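Multicopper oxidase (Arthrobacter sp. FB24, PDB 3GDC) probably oxidises phenolic or similar substrates one electron at a time at bound copper ions and passes the electrons to oxygen, as laccase-like multicopper oxidases do. Local coordinates at residues 16-20 / 163-167; 20-24 / 35-39; 74-80 / 117-123; 158-163 / 203-208. All coordinates share one frame; numbering follows the deposited sequence.

Interaction 1. Residues 16-20 / 163-167; sequences ILRDF and DEMVM
The guanidinium of Arg18 and the carboxylate of Asp163 meet edge to edge, their planes 19° apart, in a side-on bidentate salt bridge. NE of Arg18 gives to OD1 of Asp163 at 3.0 Å and NH2 gives to OD2, also at 3.0 Å, each oxygen using its syn lone pair. The bond from NE is almost straight at 176°. Beside the salt bridge, the methyl CE of Met165 approaches NH2 of Arg18 obliquely. The ring of Phe20 turns its edge to the strand, with CE2 lying 3.5 Å from O of Glu164 and CZ 3.6 Å from C of Met165. An aromatic edge, carrying slight positive charge, suits a carbonyl oxygen. Leu17 carries the apolar part of the contact. With CG anti to the backbone N (chi1 -173°), its side chain runs alongside those of Met165 and Met167, and CD1 comes 3.8 Å from CE of Met167. Its carbonyl O also takes N-H of Val166 at 2.8 Å. On the other edge of the strand, Met165 pairs with Arg206 and His208. Helix 13-18 thus packs at the start of strand 163-172, tying the N-terminal part of the chain to the second domain of what is consistent with a two-domain cupredoxin fold.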
loop_
_atom_site.group_PDB
_atom_site.type_symbol
_atom_site.label_atom_id
_atom_site.label_comp_id
_atom_site.label_asym_id
_atom_site.label_seq_id
_atom_site.Cartn_x
_atom_site.Cartn_y
_atom_site.Cartn_z
ATOM N N ILE A 16 8.016 25.158 9.476
ATOM C CA ILE A 16 7.970 23.752 9.913
ATOM C C ILE A 16 8.802 22.853 8.996
ATOM O O ILE A 16 9.499 21.938 9.454
ATOM C CB ILE A 16 6.503 23.261 10.006
ATOM C CG1 ILE A 16 5.813 23.970 11.179
ATOM C CG2 ILE A 16 6.431 21.721 10.151
ATOM C CD1 ILE A 16 4.360 23.583 11.401
ATOM N N LEU A 17 8.736 23.141 7.696
ATOM C CA LEU A 17 9.423 22.372 6.677
ATOM C C LEU A 17 10.911 22.154 6.988
ATOM O O LEU A 17 11.455 21.081 6.713
ATOM C CB LEU A 17 9.257 23.072 5.326
ATOM C CG LEU A 17 9.728 22.435 4.034
ATOM C CD1 LEU A 17 8.862 21.212 3.704
ATOM C CD2 LEU A 17 9.611 23.498 2.951
ATOM N N ARG A 18 11.556 23.148 7.590
ATOM C CA ARG A 18 12.994 23.071 7.830
ATOM C C ARG A 18 13.415 23.236 9.295
ATOM O O ARG A 18 14.606 23.344 9.594
ATOM C CB ARG A 18 13.723 24.073 6.937
ATOM C CG ARG A 18 13.632 23.747 5.453
ATOM C CD ARG A 18 14.434 24.752 4.644
ATOM N NE ARG A 18 14.412 24.459 3.210
ATOM C CZ ARG A 18 13.556 24.985 2.341
ATOM N NH1 ARG A 18 12.629 25.843 2.742
ATOM N NH2 ARG A 18 13.637 24.649 1.057
ATOM N N ASP A 19 12.442 23.204 10.202
ATOM C CA ASP A 19 12.706 23.380 11.636
ATOM C C ASP A 19 12.961 22.026 12.328
ATOM O O ASP A 19 12.035 21.383 12.811
ATOM C CB ASP A 19 11.529 24.128 12.287
ATOM C CG ASP A 19 11.765 24.461 13.761
ATOM O OD1 ASP A 19 12.832 24.117 14.310
ATOM O OD2 ASP A 19 10.867 25.089 14.365
ATOM N N PHE A 20 14.225 21.617 12.384
ATOM C CA PHE A 20 14.627 20.423 13.120
ATOM C C PHE A 20 15.061 20.840 14.523
ATOM O O PHE A 20 16.058 21.557 14.702
ATOM C CB PHE A 20 15.734 19.673 12.375
ATOM C CG PHE A 20 15.282 19.116 11.050
ATOM C CD1 PHE A 20 14.712 17.852 10.976
ATOM C CD2 PHE A 20 15.384 19.882 9.891
ATOM C CE1 PHE A 20 14.273 17.339 9.755
ATOM C CE2 PHE A 20 14.941 19.387 8.666
ATOM C CZ PHE A 20 14.387 18.114 8.598
ATOM N N ASP A 163 19.848 20.232 1.106
ATOM C CA ASP A 163 18.616 20.831 1.632
ATOM C C ASP A 163 17.766 19.727 2.258
ATOM O O ASP A 163 17.211 18.897 1.547
ATOM C CB ASP A 163 17.842 21.541 0.505
ATOM C CG ASP A 163 16.698 22.431 1.015
ATOM O OD1 ASP A 163 16.384 22.435 2.229
ATOM O OD2 ASP A 163 16.100 23.149 0.177
ATOM N N GLU A 164 17.679 19.709 3.581
ATOM C CA GLU A 164 16.916 18.678 4.279
ATOM C C GLU A 164 15.629 19.269 4.821
ATOM O O GLU A 164 15.606 20.396 5.344
ATOM C CB GLU A 164 17.742 18.072 5.414
ATOM C CG GLU A 164 17.222 16.729 5.952
ATOM C CD GLU A 164 18.310 15.963 6.682
ATOM O OE1 GLU A 164 19.450 16.482 6.725
ATOM O OE2 GLU A 164 18.049 14.854 7.201
ATOM N N MET A 165 14.549 18.517 4.683
ATOM C CA MET A 165 13.238 19.012 5.084
ATOM C C MET A 165 12.337 17.898 5.614
ATOM O O MET A 165 12.636 16.705 5.451
ATOM C CB MET A 165 12.561 19.763 3.931
ATOM C CG MET A 165 12.589 19.044 2.619
ATOM S SD MET A 165 11.931 20.056 1.265
ATOM C CE MET A 165 13.282 21.161 0.962
ATOM N N VAL A 166 11.258 18.313 6.272
ATOM C CA VAL A 166 10.257 17.405 6.821
ATOM C C VAL A 166 8.868 17.773 6.299
ATOM O O VAL A 166 8.488 18.945 6.247
ATOM C CB VAL A 166 10.291 17.326 8.397
ATOM C CG1 VAL A 166 10.100 18.691 9.055
ATOM C CG2 VAL A 166 9.279 16.311 8.927
ATOM N N MET A 167 8.126 16.743 5.907
ATOM C CA MET A 167 6.765 16.903 5.406
ATOM C C MET A 167 5.827 15.932 6.109
ATOM O O MET A 167 5.928 14.705 5.927
ATOM C CB MET A 167 6.729 16.661 3.892
ATOM C CG MET A 167 7.443 17.745 3.109
ATOM S SD MET A 167 7.150 17.563 1.344
ATOM C CE MET A 167 7.894 19.101 0.756
#

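Interaction 2. Residues 20-24 / 35-39; sequences FDRGR and REWDI
Arg24 reaches Asp38 because its CG lies between the backbone N and the carbonyl carbon (chi1 55°) and the chain then runs extended to NE, laying the guanidinium along strand 33-49. There it grips Asp38 end-on: NH1 binds OD2 of Asp38 at 3.0 Å from above the carboxylate plane, and NH2 binds OD1 on the syn side. CB of Glu36 lies over one face of the guanidinium, while the carboxylate of Glu36 turns to His79. Trp37 sets CG anti to its carbonyl carbon (chi1 -62°), which brings the indole against Asp21 to Gly23. Its NE1 donates to O of Asp21 at 2.9 Å, an oxygen close to the ring plane that is met from above its own carbonyl plane. Gly23 lays CA over the indole face, 3.5 Å from CD1 of Trp37; its phi is positive, and a CB there would clash with the ring and with O of Glu36. Asp21 OD1 accepts from N of Gly23 at 3.0 Å, forming an Asx turn. A leucine in place of Trp37 would probably leave O of Asp21 without its indole donor and Gly23 without a flat surface to rest on. Arg35 gives NH1 to O of Arg22 at 2.8 Å, on a lone pair, while its NE goes to Asp74. Arg24 and Glu36 form a hydrogen-bonded antiparallel pair. The irregular hairpin strand is therefore held by two side-chain donors to backbone carbonyls as well as by the two backbone bonds of the Arg24-Glu36 pair, with the salt bridge on the exposed side.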
loop_
_atom_site.group_PDB
_atom_site.type_symbol
_atom_site.label_atom_id
_atom_site.label_comp_id
_atom_site.label_asym_id
_atom_site.label_seq_id
_atom_site.Cartn_x
_atom_site.Cartn_y
_atom_site.Cartn_z
ATOM N N PHE A 20 14.225 21.617 12.384
ATOM C CA PHE A 20 14.627 20.423 13.120
ATOM C C PHE A 20 15.061 20.840 14.523
ATOM O O PHE A 20 16.058 21.557 14.702
ATOM C CB PHE A 20 15.734 19.673 12.375
ATOM C CG PHE A 20 15.282 19.116 11.050
ATOM C CD1 PHE A 20 14.712 17.852 10.976
ATOM C CD2 PHE A 20 15.384 19.882 9.891
ATOM C CE1 PHE A 20 14.273 17.339 9.755
ATOM C CE2 PHE A 20 14.941 19.387 8.666
ATOM C CZ PHE A 20 14.387 18.114 8.598
ATOM N N ASP A 21 14.265 20.434 15.502
ATOM C CA ASP A 21 14.485 20.826 16.879
ATOM C C ASP A 21 15.506 19.888 17.535
ATOM O O ASP A 21 15.207 18.742 17.886
ATOM C CB ASP A 21 13.158 20.869 17.649
ATOM C CG ASP A 21 13.277 21.593 18.992
ATOM O OD1 ASP A 21 14.370 21.577 19.598
ATOM O OD2 ASP A 21 12.269 22.182 19.440
ATOM N N ARG A 22 16.726 20.394 17.675
ATOM C CA ARG A 22 17.833 19.607 18.224
ATOM C C ARG A 22 17.869 19.600 19.757
ATOM O O ARG A 22 18.711 18.932 20.359
ATOM C CB ARG A 22 19.155 20.072 17.620
ATOM C CG ARG A 22 19.240 19.767 16.120
ATOM C CD ARG A 22 20.453 20.384 15.454
ATOM N NE ARG A 22 20.490 20.041 14.029
ATOM C CZ ARG A 22 19.696 20.564 13.091
ATOM N NH1 ARG A 22 18.774 21.484 13.394
ATOM N NH2 ARG A 22 19.828 20.160 11.831
ATOM N N GLY A 23 16.940 20.319 20.377
ATOM C CA GLY A 23 16.793 20.309 21.833
ATOM C C GLY A 23 17.912 21.049 22.540
ATOM O O GLY A 23 18.645 21.834 21.927
ATOM N N ARG A 24 18.034 20.805 23.839
ATOM C CA ARG A 24 19.177 21.298 24.592
ATOM C C ARG A 24 20.053 20.118 24.979
ATOM O O ARG A 24 19.557 19.063 25.381
ATOM C CB ARG A 24 18.750 22.116 25.815
ATOM C CG ARG A 24 17.811 21.413 26.758
ATOM C CD ARG A 24 17.508 22.295 27.960
ATOM N NE ARG A 24 16.610 21.614 28.885
ATOM C CZ ARG A 24 15.285 21.690 28.836
ATOM N NH1 ARG A 24 14.689 22.431 27.908
ATOM N NH2 ARG A 24 14.557 21.020 29.719
ATOM N N ARG A 35 20.107 14.784 25.321
ATOM C CA ARG A 35 19.354 15.754 24.537
ATOM C C ARG A 35 17.949 15.857 25.120
ATOM O O ARG A 35 17.298 14.836 25.333
ATOM C CB ARG A 35 19.318 15.284 23.077
ATOM C CG ARG A 35 18.896 16.317 22.083
ATOM C CD ARG A 35 18.937 15.734 20.662
ATOM N NE ARG A 35 20.282 15.360 20.226
ATOM C CZ ARG A 35 21.177 16.194 19.694
ATOM N NH1 ARG A 35 20.888 17.475 19.508
ATOM N NH2 ARG A 35 22.373 15.734 19.334
ATOM N N GLU A 36 17.491 17.075 25.387
ATOM C CA GLU A 36 16.218 17.285 26.099
ATOM C C GLU A 36 15.293 18.307 25.455
ATOM O O GLU A 36 15.733 19.310 24.900
ATOM C CB GLU A 36 16.462 17.702 27.551
ATOM C CG GLU A 36 17.469 16.838 28.270
ATOM C CD GLU A 36 17.729 17.323 29.665
ATOM O OE1 GLU A 36 16.790 17.278 30.485
ATOM O OE2 GLU A 36 18.875 17.745 29.938
ATOM N N TRP A 37 13.992 18.060 25.568
ATOM C CA TRP A 37 13.004 18.993 25.051
ATOM C C TRP A 37 11.895 19.175 26.060
ATOM O O TRP A 37 11.584 18.256 26.820
ATOM C CB TRP A 37 12.361 18.451 23.775
ATOM C CG TRP A 37 13.255 18.221 22.606
ATOM C CD1 TRP A 37 13.502 19.088 21.590
ATOM C CD2 TRP A 37 13.972 17.017 22.294
ATOM N NE1 TRP A 37 14.341 18.511 20.671
ATOM C CE2 TRP A 37 14.644 17.239 21.074
ATOM C CE3 TRP A 37 14.120 15.777 22.932
ATOM C CZ2 TRP A 37 15.449 16.268 20.472
ATOM C CZ3 TRP A 37 14.919 14.806 22.335
ATOM C CH2 TRP A 37 15.569 15.058 21.110
ATOM N N ASP A 38 11.276 20.350 26.042
ATOM C CA ASP A 38 10.029 20.571 26.768
ATOM C C ASP A 38 8.887 20.601 25.766
ATOM O O ASP A 38 8.911 21.392 24.815
ATOM C CB ASP A 38 10.048 21.906 27.516
ATOM C CG ASP A 38 11.224 22.033 28.445
ATOM O OD1 ASP A 38 11.542 21.045 29.128
ATOM O OD2 ASP A 38 11.831 23.124 28.481
ATOM N N ILE A 39 7.894 19.746 25.984
ATOM C CA ILE A 39 6.742 19.651 25.091
ATOM C C ILE A 39 5.494 19.820 25.948
ATOM O O ILE A 39 5.341 19.155 26.985
ATOM C CB ILE A 39 6.731 18.291 24.324
ATOM C CG1 ILE A 39 7.954 18.187 23.387
ATOM C CG2 ILE A 39 5.419 18.102 23.550
ATOM C CD1 ILE A 39 7.979 16.957 22.454
#

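Interaction 3. Residues 74-80 / 117-123; sequences DALRIHF and FTYEFDA
Leu76 lies against Phe121, its antiparallel hydrogen-bonded partner, and meets it from CB to the CD1 branch. CB of Leu76 sits 3.3 Å from O of Phe121, and CG stays near the same oxygen. At the tip, CD1 rests 3.6 Å from CE1 of Phe121 and 3.9 Å from CB of Ala123. A branched aliphatic chain suits this place, since its CD1 branch can touch an aromatic ring and a small methyl at once. Farther along the same face, CB of Phe80 meets the ring edge of Tyr119 at CE2, 3.8 Å away, and CD2 of Phe117 stands over the centre of the Tyr119 ring. The other face is mostly polar. ND1 of His79 and OG1 of Thr118, side by side, share a hydrogen bond of 3.0 Å, and NE2 of the same imidazole is taken by Glu36. Arg77 and Glu120 run alongside without a direct salt bridge; a water accepts from NE of Arg77 at 2.6 Å and donates weakly to OE1 of Glu120. Backbone bonds join the strands in regular antiparallel register, their directions 163° apart. Strand 75-82 lies between 116-122 and 33-49, bonded to both. The Leu76 face turns inward, onto Ala70 of strand 67-71 and Phe150 of strand 147-153, across the interior of the first cupredoxin-like domain.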
loop_
_atom_site.group_PDB
_atom_site.type_symbol
_atom_site.label_atom_id
_atom_site.label_comp_id
_atom_site.label_asym_id
_atom_site.label_seq_id
_atom_site.Cartn_x
_atom_site.Cartn_y
_atom_site.Cartn_z
ATOM N N ASP A 74 22.035 8.824 21.201
ATOM C CA ASP A 74 21.838 9.903 22.184
ATOM C C ASP A 74 20.881 9.444 23.275
ATOM O O ASP A 74 19.983 8.631 23.025
ATOM C CB ASP A 74 21.235 11.177 21.551
ATOM C CG ASP A 74 22.206 11.957 20.665
ATOM O OD1 ASP A 74 23.433 11.680 20.616
ATOM O OD2 ASP A 74 21.709 12.887 19.986
ATOM N N ALA A 75 21.081 9.958 24.491
ATOM C CA ALA A 75 20.135 9.752 25.570
ATOM C C ALA A 75 19.108 10.875 25.476
ATOM O O ALA A 75 19.476 12.053 25.423
ATOM C CB ALA A 75 20.848 9.778 26.928
ATOM N N LEU A 76 17.829 10.510 25.439
ATOM C CA LEU A 76 16.754 11.494 25.225
ATOM C C LEU A 76 15.854 11.662 26.438
ATOM O O LEU A 76 15.539 10.689 27.132
ATOM C CB LEU A 76 15.891 11.116 24.002
ATOM C CG LEU A 76 16.592 10.779 22.679
ATOM C CD1 LEU A 76 15.559 10.573 21.566
ATOM C CD2 LEU A 76 17.590 11.852 22.272
ATOM N N ARG A 77 15.443 12.903 26.672
ATOM C CA ARG A 77 14.448 13.233 27.688
ATOM C C ARG A 77 13.435 14.198 27.095
ATOM O O ARG A 77 13.796 15.288 26.625
ATOM C CB ARG A 77 15.099 13.870 28.922
ATOM C CG ARG A 77 15.970 12.921 29.720
ATOM C CD ARG A 77 16.482 13.597 30.981
ATOM N NE ARG A 77 17.489 12.766 31.635
ATOM C CZ ARG A 77 18.345 13.202 32.554
ATOM N NH1 ARG A 77 18.336 14.476 32.937
ATOM N NH2 ARG A 77 19.220 12.362 33.083
ATOM N N ILE A 78 12.169 13.792 27.108
ATOM C CA ILE A 78 11.083 14.670 26.701
ATOM C C ILE A 78 10.248 15.001 27.916
ATOM O O ILE A 78 9.579 14.128 28.463
ATOM C CB ILE A 78 10.195 14.016 25.620
ATOM C CG1 ILE A 78 11.023 13.693 24.364
ATOM C CG2 ILE A 78 8.984 14.889 25.318
ATOM C CD1 ILE A 78 11.351 14.869 23.534
ATOM N N HIS A 79 10.307 16.261 28.335
ATOM C CA HIS A 79 9.583 16.740 29.513
ATOM C C HIS A 79 8.215 17.205 29.066
ATOM O O HIS A 79 8.058 18.318 28.551
ATOM C CB HIS A 79 10.346 17.895 30.176
ATOM C CG HIS A 79 11.771 17.563 30.486
ATOM N ND1 HIS A 79 12.130 16.771 31.555
ATOM C CD2 HIS A 79 12.924 17.891 29.856
ATOM C CE1 HIS A 79 13.444 16.622 31.570
ATOM N NE2 HIS A 79 13.949 17.290 30.548
ATOM N N PHE A 80 7.239 16.327 29.247
ATOM C CA PHE A 80 5.874 16.545 28.794
ATOM C C PHE A 80 5.031 17.165 29.897
ATOM O O PHE A 80 5.042 16.684 31.030
ATOM C CB PHE A 80 5.258 15.207 28.359
ATOM C CG PHE A 80 3.837 15.318 27.869
ATOM C CD1 PHE A 80 3.492 16.236 26.877
ATOM C CD2 PHE A 80 2.848 14.481 28.384
ATOM C CE1 PHE A 80 2.174 16.324 26.406
ATOM C CE2 PHE A 80 1.534 14.558 27.924
ATOM C CZ PHE A 80 1.193 15.484 26.935
ATOM N N PHE A 117 5.202 14.545 32.908
ATOM C CA PHE A 117 5.933 13.291 32.885
ATOM C C PHE A 117 7.115 13.428 31.951
ATOM O O PHE A 117 6.996 14.018 30.878
ATOM C CB PHE A 117 5.036 12.136 32.416
ATOM C CG PHE A 117 5.698 10.790 32.471
ATOM C CD1 PHE A 117 5.766 10.084 33.671
ATOM C CD2 PHE A 117 6.262 10.226 31.331
ATOM C CE1 PHE A 117 6.380 8.837 33.734
ATOM C CE2 PHE A 117 6.884 8.971 31.380
ATOM C CZ PHE A 117 6.942 8.272 32.584
ATOM N N THR A 118 8.253 12.891 32.368
ATOM C CA THR A 118 9.432 12.853 31.512
ATOM C C THR A 118 9.604 11.482 30.848
ATOM O O THR A 118 9.871 10.478 31.517
ATOM C CB THR A 118 10.711 13.263 32.276
ATOM O OG1 THR A 118 10.531 14.568 32.832
ATOM C CG2 THR A 118 11.926 13.273 31.341
ATOM N N TYR A 119 9.449 11.458 29.525
ATOM C CA TYR A 119 9.758 10.279 28.720
ATOM C C TYR A 119 11.257 10.225 28.518
ATOM O O TYR A 119 11.866 11.230 28.161
ATOM C CB TYR A 119 9.033 10.318 27.362
ATOM C CG TYR A 119 7.534 10.305 27.505
ATOM C CD1 TYR A 119 6.842 9.099 27.654
ATOM C CD2 TYR A 119 6.804 11.497 27.494
ATOM C CE1 TYR A 119 5.457 9.085 27.803
ATOM C CE2 TYR A 119 5.427 11.497 27.633
ATOM C CZ TYR A 119 4.760 10.284 27.782
ATOM O OH TYR A 119 3.395 10.272 27.927
ATOM N N GLU A 120 11.837 9.052 28.758
ATOM C CA GLU A 120 13.273 8.821 28.620
ATOM C C GLU A 120 13.540 7.549 27.828
ATOM O O GLU A 120 12.943 6.509 28.099
ATOM C CB GLU A 120 13.929 8.702 30.004
ATOM C CG GLU A 120 13.560 9.821 30.976
ATOM C CD GLU A 120 14.298 9.727 32.305
ATOM O OE1 GLU A 120 15.258 8.924 32.413
ATOM O OE2 GLU A 120 13.921 10.474 33.241
ATOM N N PHE A 121 14.432 7.649 26.847
ATOM C CA PHE A 121 14.875 6.519 26.043
ATOM C C PHE A 121 16.099 6.928 25.235
ATOM O O PHE A 121 16.473 8.100 25.198
ATOM C CB PHE A 121 13.755 5.993 25.114
ATOM C CG PHE A 121 12.938 7.081 24.469
ATOM C CD1 PHE A 121 13.434 7.803 23.386
ATOM C CD2 PHE A 121 11.675 7.381 24.946
ATOM C CE1 PHE A 121 12.671 8.811 22.789
ATOM C CE2 PHE A 121 10.913 8.397 24.361
ATOM C CZ PHE A 121 11.422 9.108 23.284
ATOM N N ASP A 122 16.729 5.955 24.590
ATOM C CA ASP A 122 17.840 6.243 23.702
ATOM C C ASP A 122 17.326 6.461 22.280
ATOM O O ASP A 122 16.259 5.966 21.928
ATOM C CB ASP A 122 18.869 5.123 23.756
ATOM C CG ASP A 122 19.600 5.071 25.098
ATOM O OD1 ASP A 122 19.738 6.129 25.747
ATOM O OD2 ASP A 122 20.039 3.973 25.497
ATOM N N ALA A 123 18.066 7.225 21.487
ATOM C CA ALA A 123 17.684 7.482 20.092
ATOM C C ALA A 123 18.042 6.251 19.256
ATOM O O ALA A 123 19.164 6.125 18.751
ATOM C CB ALA A 123 18.376 8.740 19.562
HETATM O O HOH W 1 17.396 10.234 31.222
#

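Interaction 4. Residues 158-163 / 203-208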
loop_
_atom_site.group_PDB
_atom_site.type_symbol
_atom_site.label_atom_id
_atom_site.label_comp_id
_atom_site.label_asym_id
_atom_site.label_seq_id
_atom_site.Cartn_x
_atom_site.Cartn_y
_atom_site.Cartn_z
ATOM N N ARG A 158 25.358 8.161 6.088
ATOM C CA ARG A 158 24.441 9.000 5.287
ATOM C C ARG A 158 25.056 10.304 4.738
ATOM O O ARG A 158 25.322 11.243 5.496
ATOM C CB ARG A 158 23.123 9.275 6.034
ATOM C CG ARG A 158 21.893 9.292 5.117
ATOM C CD ARG A 158 20.609 9.735 5.836
ATOM N NE ARG A 158 19.855 8.635 6.443
ATOM C CZ ARG A 158 19.010 8.785 7.465
ATOM N NH1 ARG A 158 18.809 9.990 7.995
ATOM N NH2 ARG A 158 18.361 7.736 7.961
ATOM N N PRO A 159 25.277 10.361 3.407
ATOM C CA PRO A 159 25.873 11.524 2.720
ATOM C C PRO A 159 25.145 12.830 3.043
ATOM O O PRO A 159 23.922 12.819 3.192
ATOM C CB PRO A 159 25.690 11.189 1.237
ATOM C CG PRO A 159 25.600 9.716 1.187
ATOM C CD PRO A 159 24.948 9.278 2.463
ATOM N N PRO A 160 25.884 13.951 3.136
ATOM C CA PRO A 160 25.234 15.203 3.523
ATOM C C PRO A 160 24.287 15.691 2.429
ATOM O O PRO A 160 24.644 15.670 1.249
ATOM C CB PRO A 160 26.406 16.172 3.701
ATOM C CG PRO A 160 27.465 15.641 2.811
ATOM C CD PRO A 160 27.323 14.141 2.873
ATOM N N ALA A 161 23.080 16.083 2.825
ATOM C CA ALA A 161 22.119 16.673 1.895
ATOM C C ALA A 161 22.361 18.169 1.808
ATOM O O ALA A 161 22.782 18.795 2.783
ATOM C CB ALA A 161 20.693 16.402 2.348
ATOM N N ASP A 162 22.082 18.742 0.644
ATOM C CA ASP A 162 22.199 20.178 0.464
ATOM C C ASP A 162 20.998 20.907 1.057
ATOM O O ASP A 162 21.110 22.056 1.472
ATOM C CB ASP A 162 22.366 20.522 -1.013
ATOM C CG ASP A 162 23.654 19.977 -1.588
ATOM O OD1 ASP A 162 24.718 20.220 -0.964
ATOM O OD2 ASP A 162 23.606 19.293 -2.644
ATOM N N ASP A 163 19.848 20.232 1.106
ATOM C CA ASP A 163 18.616 20.831 1.632
ATOM C C ASP A 163 17.766 19.727 2.258
ATOM O O ASP A 163 17.211 18.897 1.547
ATOM C CB ASP A 163 17.842 21.541 0.505
ATOM C CG ASP A 163 16.698 22.431 1.015
ATOM O OD1 ASP A 163 16.384 22.435 2.229
ATOM O OD2 ASP A 163 16.100 23.149 0.177
ATOM N N GLU A 203 20.977 20.290 -6.673
ATOM C CA GLU A 203 21.315 20.061 -5.263
ATOM C C GLU A 203 20.615 18.826 -4.703
ATOM O O GLU A 203 19.505 18.494 -5.109
ATOM C CB GLU A 203 20.934 21.268 -4.409
ATOM C CG GLU A 203 21.927 22.418 -4.449
ATOM C CD GLU A 203 21.840 23.301 -3.208
ATOM O OE1 GLU A 203 20.761 23.336 -2.566
ATOM O OE2 GLU A 203 22.857 23.960 -2.875
ATOM N N LEU A 204 21.260 18.150 -3.760
ATOM C CA LEU A 204 20.635 16.988 -3.130
ATOM C C LEU A 204 19.592 17.392 -2.087
ATOM O O LEU A 204 19.929 17.932 -1.026
ATOM C CB LEU A 204 21.683 16.077 -2.495
ATOM C CG LEU A 204 21.140 14.764 -1.921
ATOM C CD1 LEU A 204 20.466 13.916 -2.992
ATOM C CD2 LEU A 204 22.286 13.990 -1.273
ATOM N N VAL A 205 18.327 17.121 -2.402
ATOM C CA VAL A 205 17.209 17.426 -1.513
ATOM C C VAL A 205 16.797 16.131 -0.803
ATOM O O VAL A 205 16.616 15.109 -1.455
ATOM C CB VAL A 205 16.019 18.026 -2.304
ATOM C CG1 VAL A 205 14.786 18.206 -1.395
ATOM C CG2 VAL A 205 16.424 19.351 -2.962
ATOM N N ARG A 206 16.679 16.176 0.528
ATOM C CA ARG A 206 16.308 15.014 1.322
ATOM C C ARG A 206 15.054 15.366 2.127
ATOM O O ARG A 206 15.059 16.297 2.938
ATOM C CB ARG A 206 17.459 14.591 2.265
ATOM C CG ARG A 206 17.134 13.446 3.214
ATOM C CD ARG A 206 18.376 12.940 3.985
ATOM N NE ARG A 206 19.377 12.391 3.069
ATOM C CZ ARG A 206 20.696 12.565 3.183
ATOM N NH1 ARG A 206 21.194 13.267 4.188
ATOM N NH2 ARG A 206 21.514 12.033 2.278
ATOM N N ILE A 207 13.987 14.619 1.891
ATOM C CA ILE A 207 12.712 14.889 2.538
ATOM C C ILE A 207 12.348 13.738 3.472
ATOM O O ILE A 207 12.329 12.581 3.060
ATOM C CB ILE A 207 11.574 15.058 1.488
ATOM C CG1 ILE A 207 11.932 16.131 0.454
ATOM C CG2 ILE A 207 10.234 15.375 2.189
ATOM C CD1 ILE A 207 11.001 16.131 -0.786
ATOM N N HIS A 208 12.033 14.070 4.717
ATOM C CA HIS A 208 11.452 13.105 5.637
ATOM C C HIS A 208 9.933 13.211 5.536
ATOM O O HIS A 208 9.348 14.172 6.024
ATOM C CB HIS A 208 11.917 13.398 7.062
ATOM C CG HIS A 208 13.399 13.332 7.202
ATOM N ND1 HIS A 208 14.071 12.160 7.471
ATOM C CD2 HIS A 208 14.347 14.285 7.039
ATOM C CE1 HIS A 208 15.370 12.400 7.496
ATOM N NE2 HIS A 208 15.565 13.679 7.226
HETATM O O HOH W 2 20.564 24.754 -0.400
HETATM O O HOH W 3 18.159 23.153 -2.619
#
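Arg206 and Arg158 cross obliquely, their guanidinium planes 58° apart, where the loop between strands 147-153 and 163-172 meets strand 205-211 of a cupredoxin-like beta sandwich. CD of Arg158 stands 3.8 Å above the centre of the Arg206 guanidinium, and CB of Ala161 covers the opposite face nearer its rim. Layered between aliphatic carbons, the flat group keeps its edge for polar partners. NH2 and NH1 of Arg206 both bind O of Pro159, at 2.7 and 2.9 Å and exactly in the guanidinium plane, while NE pairs with Glu257. Replacing Arg206 with a leucine would probably leave O of Pro159 and the Glu257 carboxylate without their donors and weaken the hold on the loop at Pro159. The carboxylates of Asp162 and Glu203 stack, planes 25° apart, and their like charges are presumably eased by water, since OE1 of Glu203 accepts from two waters. Asp163 and Val205 form a parallel bridge, in which N of Arg206 gives to O of Asp163 at 3.0 Å. O of Leu204 accepts from both Asp162 N and Asp163 N. Asp162 suits this loop because its short acid reaches across to the other segment: OD2 takes N-H of Leu204 at 2.8 Å on its anti lone pair.

Two pairs of contacts emerge. Interactions 2 and 3 are neighbours in one sheet, centres 10 Å apart, joined by backbone bonds such as Trp37 O to His79 N at 2.8 Å. Interactions 1 and 4, centres 11 Å apart, share Asp163 and lie on adjacent strands, where OE2 of Glu164 probably bonds NE2 of His208 at 2.7 Å. Interactions 1 and 2 start from the same part of the chain, sharing Phe20, which makes its contacts in interaction 1; its CE1 also packs 4.1 Å from CD2 of His208 of interaction 4. Interactions 3 and 4 are 27 Å apart between centres. Interaction 3 comes near a metal, the Phe80 side chain lying about 7 Å from a bound copper ion.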